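Side-chain contacts in putative oxidoreductase yhhX (Escherichia coli K-12, PDB 3F4L), which probably acts as an NADP-dependent dehydrogenase of the Gfo/Idh/MocA family, with scyllo-inositol as a suggested substrate: residues A[136-141]-A[184-189]; A[178-183]-A[327-332]. All coordinates share one frame; numbering follows the deposited sequence.

Contact 1 of 2, residues A[136-141]-A[184-189]; sequences KAIESG and ISLFGR
Ile138 reaches across to Leu186 and Phe187 with a single methyl, CD1. The residues just before it look elsewhere: Lys136 and Ala137 both rest on Met291 of strand 286-291, so this turn of helix 129-140 sits between the sheet edge and its helical neighbour. At Ile138 the chain turns its side chain to the other helix. CG1 stands anti to the carbonyl carbon (chi1 -71°) and the branch then runs extended (chi2 172°), carrying CD1 forward as the sole point of touch. This methyl lies 3.9 Å from Leu186 CD1 and 4.1 Å from Phe187 CZ. The leucine is met on the slant, whereas the phenylalanine comes from the opposing direction and its ring is approached obliquely. That ring is backed by its own neighbour, since Leu186 CB sits 3.8 Å above the ring plane, over its centre. Leu186 and Phe187 thus pack on each other as well as on the methyl of Ile138.

In the C-terminal alpha/beta domain of this family, helices lie beside a large mixed sheet; here the last turns of two of them come together near the protein surface. At Glu139 the side chain pairs within its own helix, OE2 forming a salt bridge with Lys135. Ser140 closes the turn: its OG gives a hydrogen bond to Ala137 O at 2.7 Å, with a C=O...OG angle of 135°, and Ser140 N reaches the same Ala137 O at 3.1 Å. One carbonyl is thus gripped twice. Gly141 then leaves the helix with positive phi, and Gly188 ends helix 171-187 in the same way after its N bonds to Ile184 O at 2.7 Å.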
loop_
_atom_site.group_PDB
_atom_site.type_symbol
_atom_site.label_atom_id
_atom_site.label_comp_id
_atom_site.label_asym_id
_atom_site.label_seq_id
_atom_site.Cartn_x
_atom_site.Cartn_y
_atom_site.Cartn_z
ATOM N N LYS A 136 -0.127 10.719 18.324
ATOM C CA LYS A 136 -0.392 10.381 19.713
ATOM C C LYS A 136 -0.372 8.863 19.871
ATOM O O LYS A 136 0.244 8.338 20.802
ATOM C CB LYS A 136 -1.746 10.952 20.152
ATOM C CG LYS A 136 -2.107 10.659 21.610
ATOM C CD LYS A 136 -3.462 11.254 21.961
ATOM C CE LYS A 136 -3.988 10.730 23.299
ATOM N NZ LYS A 136 -4.335 9.269 23.227
ATOM N N ALA A 137 -1.038 8.163 18.954
ATOM C CA ALA A 137 -1.069 6.705 18.998
ATOM C C ALA A 137 0.357 6.158 18.925
ATOM O O ALA A 137 0.748 5.314 19.732
ATOM C CB ALA A 137 -1.905 6.149 17.841
ATOM N N ILE A 138 1.136 6.635 17.959
ATOM C CA ILE A 138 2.513 6.172 17.831
ATOM C C ILE A 138 3.306 6.435 19.116
ATOM O O ILE A 138 3.985 5.540 19.632
ATOM C CB ILE A 138 3.222 6.849 16.630
ATOM C CG1 ILE A 138 2.637 6.309 15.325
ATOM C CG2 ILE A 138 4.723 6.586 16.676
ATOM C CD1 ILE A 138 3.112 7.046 14.083
ATOM N N GLU A 139 3.188 7.648 19.651
ATOM C CA GLU A 139 3.916 8.017 20.855
ATOM C C GLU A 139 3.367 7.406 22.145
ATOM O O GLU A 139 3.994 7.540 23.190
ATOM C CB GLU A 139 3.979 9.548 20.993
ATOM C CG GLU A 139 4.585 10.262 19.781
ATOM C CD GLU A 139 4.761 11.762 19.993
ATOM O OE1 GLU A 139 4.003 12.353 20.793
ATOM O OE2 GLU A 139 5.648 12.358 19.349
ATOM N N SER A 140 2.222 6.728 22.086
ATOM C CA SER A 140 1.651 6.132 23.301
ATOM C C SER A 140 2.406 4.890 23.771
ATOM O O SER A 140 2.391 4.563 24.959
ATOM C CB SER A 140 0.181 5.753 23.090
ATOM O OG SER A 140 0.073 4.599 22.277
ATOM N N GLY A 141 3.068 4.207 22.841
ATOM C CA GLY A 141 3.795 2.997 23.187
ATOM C C GLY A 141 2.915 1.755 23.157
ATOM O O GLY A 141 3.407 0.625 23.246
ATOM N N ILE A 184 8.428 12.627 7.833
ATOM C CA ILE A 184 9.763 13.071 8.203
ATOM C C ILE A 184 9.786 13.657 9.624
ATOM O O ILE A 184 10.728 13.418 10.379
ATOM C CB ILE A 184 10.290 14.099 7.157
ATOM C CG1 ILE A 184 10.607 13.361 5.849
ATOM C CG2 ILE A 184 11.501 14.828 7.683
ATOM C CD1 ILE A 184 10.772 14.255 4.648
ATOM N N SER A 185 8.749 14.405 10.002
ATOM C CA SER A 185 8.711 14.985 11.341
ATOM C C SER A 185 8.642 13.891 12.415
ATOM O O SER A 185 9.029 14.120 13.554
ATOM C CB SER A 185 7.504 15.917 11.497
ATOM O OG SER A 185 6.312 15.165 11.699
ATOM N N LEU A 186 8.151 12.707 12.059
ATOM C CA LEU A 186 8.040 11.602 13.022
ATOM C C LEU A 186 9.269 10.711 13.078
ATOM O O LEU A 186 9.700 10.295 14.155
ATOM C CB LEU A 186 6.866 10.673 12.671
ATOM C CG LEU A 186 5.437 11.203 12.601
ATOM C CD1 LEU A 186 4.490 10.092 12.136
ATOM C CD2 LEU A 186 5.035 11.721 13.963
ATOM N N PHE A 187 9.816 10.410 11.905
ATOM C CA PHE A 187 10.933 9.488 11.804
ATOM C C PHE A 187 12.258 10.029 11.297
ATOM O O PHE A 187 13.271 9.364 11.419
ATOM C CB PHE A 187 10.495 8.297 10.949
ATOM C CG PHE A 187 9.199 7.665 11.410
ATOM C CD1 PHE A 187 9.089 7.119 12.681
ATOM C CD2 PHE A 187 8.093 7.625 10.572
ATOM C CE1 PHE A 187 7.901 6.542 13.113
ATOM C CE2 PHE A 187 6.897 7.048 10.992
ATOM C CZ PHE A 187 6.798 6.506 12.264
ATOM N N GLY A 188 12.258 11.225 10.722
ATOM C CA GLY A 188 13.509 11.786 10.249
ATOM C C GLY A 188 13.878 11.477 8.809
ATOM O O GLY A 188 13.020 11.430 7.927
ATOM N N ARG A 189 15.174 11.271 8.592
ATOM C CA ARG A 189 15.753 10.990 7.278
ATOM C C ARG A 189 15.777 9.485 6.985
ATOM O O ARG A 189 16.427 8.712 7.692
ATOM C CB ARG A 189 17.183 11.533 7.254
ATOM C CG ARG A 189 17.575 12.399 6.067
ATOM C CD ARG A 189 18.966 13.027 6.316
ATOM N NE ARG A 189 19.168 14.297 5.607
ATOM C CZ ARG A 189 20.258 15.062 5.713
ATOM N NH1 ARG A 189 21.265 14.697 6.499
ATOM N NH2 ARG A 189 20.342 16.203 5.038
#

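Contact 2 of 2, residues A[178-183]-A[327-332]; sequences HTMDQI and EILERG
Met180, present as selenomethionine, pushes its heavy tip against Ile328 and Leu329, and all of the touching is done by SE and the terminal methyl CE. The apolar packing is plain, but the separations as modelled are shorter than ordinary van der Waals contact, for SE as well as for CE, so the exact placing of the tip is doubtful. SE lies 3.3 Å from Ile328 CG2, while Met180 CE is 3.5 Å from that same Ile328 CG2. The methyl also approaches Leu329 CD2 to 3.3 Å, and Leu329 CG is 3.5 Å from Met180 CE. As modelled, a bend at the last torsion (chi3 -64°) turns CE toward both neighbours. Ile328 offers the branch that stands anti to its backbone N.

Here helix 171-187 packs against helix 319-331, the pair lying beside the mixed sheet of the C-terminal alpha/beta domain, and the three side chains that meet are apolar and buried. In the next layer Phe172 lies against both Met180 and Leu329, while Ala212 and Leu214 of strand 209-216 lie against Met180 and Ile328 respectively. Further out, Tyr195 OH hydrogen-bonds to Ile328 O, and Asp181 on the helix of Met180 forms a salt bridge to Arg126.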
loop_
_atom_site.group_PDB
_atom_site.type_symbol
_atom_site.label_atom_id
_atom_site.label_comp_id
_atom_site.label_asym_id
_atom_site.label_seq_id
_atom_site.Cartn_x
_atom_site.Cartn_y
_atom_site.Cartn_z
ATOM N N HIS A 178 3.584 17.898 1.684
ATOM C CA HIS A 178 2.918 17.899 2.990
ATOM C C HIS A 178 2.862 16.531 3.667
ATOM O O HIS A 178 3.163 16.396 4.847
ATOM C CB HIS A 178 1.491 18.401 2.850
ATOM C CG HIS A 178 1.394 19.862 2.574
ATOM N ND1 HIS A 178 0.624 20.374 1.553
ATOM C CD2 HIS A 178 1.930 20.928 3.214
ATOM C CE1 HIS A 178 0.687 21.695 1.577
ATOM N NE2 HIS A 178 1.473 22.055 2.576
ATOM N N THR A 179 2.441 15.520 2.924
ATOM C CA THR A 179 2.345 14.199 3.498
ATOM C C THR A 179 3.711 13.624 3.855
ATOM O O THR A 179 3.851 12.983 4.892
ATOM C CB THR A 179 1.549 13.267 2.567
ATOM O OG1 THR A 179 2.108 13.296 1.248
ATOM C CG2 THR A 179 0.098 13.730 2.501
HETATM N N MSE A 180 4.727 13.873 3.030
HETATM C CA MSE A 180 6.061 13.362 3.351
HETATM C C MSE A 180 6.649 14.122 4.535
HETATM O O MSE A 180 7.385 13.555 5.336
HETATM C CB MSE A 180 7.011 13.460 2.147
HETATM C CG MSE A 180 6.713 12.469 1.025
HETATM SE SE MSE A 180 8.334 12.049 0.021
HETATM C CE MSE A 180 8.684 13.812 -0.687
ATOM N N ASP A 181 6.334 15.410 4.637
ATOM C CA ASP A 181 6.815 16.221 5.754
ATOM C C ASP A 181 6.322 15.637 7.083
ATOM O O ASP A 181 7.059 15.610 8.070
ATOM C CB ASP A 181 6.321 17.662 5.636
ATOM C CG ASP A 181 6.639 18.481 6.868
ATOM O OD1 ASP A 181 7.818 18.876 7.043
ATOM O OD2 ASP A 181 5.712 18.717 7.672
ATOM N N GLN A 182 5.076 15.169 7.108
ATOM C CA GLN A 182 4.529 14.580 8.333
ATOM C C GLN A 182 5.345 13.346 8.725
ATOM O O GLN A 182 5.680 13.160 9.892
ATOM C CB GLN A 182 3.070 14.168 8.124
ATOM C CG GLN A 182 2.122 15.329 7.894
ATOM C CD GLN A 182 0.688 14.878 7.667
ATOM O OE1 GLN A 182 0.444 13.913 6.952
ATOM N NE2 GLN A 182 -0.271 15.601 8.258
ATOM N N ILE A 183 5.658 12.497 7.746
ATOM C CA ILE A 183 6.425 11.285 8.030
ATOM C C ILE A 183 7.824 11.660 8.508
ATOM O O ILE A 183 8.346 11.096 9.473
ATOM C CB ILE A 183 6.532 10.364 6.772
ATOM C CG1 ILE A 183 5.145 9.869 6.365
ATOM C CG2 ILE A 183 7.445 9.182 7.061
ATOM C CD1 ILE A 183 4.342 9.248 7.525
ATOM N N GLU A 327 15.063 17.000 -1.232
ATOM C CA GLU A 327 15.906 16.009 -1.897
ATOM C C GLU A 327 15.080 14.813 -2.375
ATOM O O GLU A 327 15.241 14.348 -3.507
ATOM C CB GLU A 327 17.006 15.533 -0.948
ATOM C CG GLU A 327 18.006 14.603 -1.583
ATOM C CD GLU A 327 19.074 14.150 -0.609
ATOM O OE1 GLU A 327 19.642 15.006 0.101
ATOM O OE2 GLU A 327 19.355 12.935 -0.558
ATOM N N ILE A 328 14.194 14.323 -1.511
ATOM C CA ILE A 328 13.345 13.189 -1.864
ATOM C C ILE A 328 12.466 13.532 -3.071
ATOM O O ILE A 328 12.345 12.743 -4.002
ATOM C CB ILE A 328 12.462 12.751 -0.661
ATOM C CG1 ILE A 328 13.359 12.137 0.434
ATOM C CG2 ILE A 328 11.427 11.720 -1.120
ATOM C CD1 ILE A 328 12.643 11.786 1.753
ATOM N N LEU A 329 11.865 14.717 -3.064
ATOM C CA LEU A 329 11.027 15.128 -4.182
ATOM C C LEU A 329 11.829 15.177 -5.490
ATOM O O LEU A 329 11.397 14.636 -6.515
ATOM C CB LEU A 329 10.400 16.501 -3.894
ATOM C CG LEU A 329 9.294 16.505 -2.832
ATOM C CD1 LEU A 329 8.852 17.927 -2.524
ATOM C CD2 LEU A 329 8.113 15.672 -3.344
ATOM N N GLU A 330 13.001 15.802 -5.446
ATOM C CA GLU A 330 13.848 15.920 -6.634
ATOM C C GLU A 330 14.271 14.576 -7.192
ATOM O O GLU A 330 14.155 14.328 -8.389
ATOM C CB GLU A 330 15.117 16.730 -6.330
ATOM C CG GLU A 330 14.886 18.161 -5.872
ATOM C CD GLU A 330 16.170 18.983 -5.869
ATOM O OE1 GLU A 330 17.192 18.500 -5.328
ATOM O OE2 GLU A 330 16.153 20.116 -6.407
ATOM N N ARG A 331 14.773 13.707 -6.322
ATOM C CA ARG A 331 15.242 12.400 -6.751
ATOM C C ARG A 331 14.134 11.474 -7.249
ATOM O O ARG A 331 14.410 10.396 -7.770
ATOM C CB ARG A 331 16.042 11.737 -5.626
ATOM C CG ARG A 331 17.297 12.537 -5.243
ATOM C CD ARG A 331 18.290 11.687 -4.459
ATOM N NE ARG A 331 18.750 10.561 -5.261
ATOM C CZ ARG A 331 19.541 9.592 -4.813
ATOM N NH1 ARG A 331 19.966 9.606 -3.556
ATOM N NH2 ARG A 331 19.910 8.608 -5.627
ATOM N N GLY A 332 12.885 11.900 -7.107
ATOM C CA GLY A 332 11.790 11.082 -7.586
ATOM C C GLY A 332 11.763 11.135 -9.105
ATOM O O GLY A 332 11.216 10.251 -9.761
#

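In the fold
Helix 171-187 is shared by both contacts, which lie in the C-terminal alpha/beta domain with centres about 16 Å apart. Contact 1 joins its last turn to helix 129-140 near the surface, while contact 2 joins an earlier turn to helix 319-331 in the interior. Their segments interleave along the chain, in the order 136-141, 178-183, 184-189 and 327-332. Because helix 171-187 touches both 136-141 and 327-332, it connects parts of the sequence that lie far apart. The two contacts also touch directly, Ile184 CD1 packing 4.2 Å from Ile328 CD1. Together they link three helices associated with the nine-stranded mixed sheet.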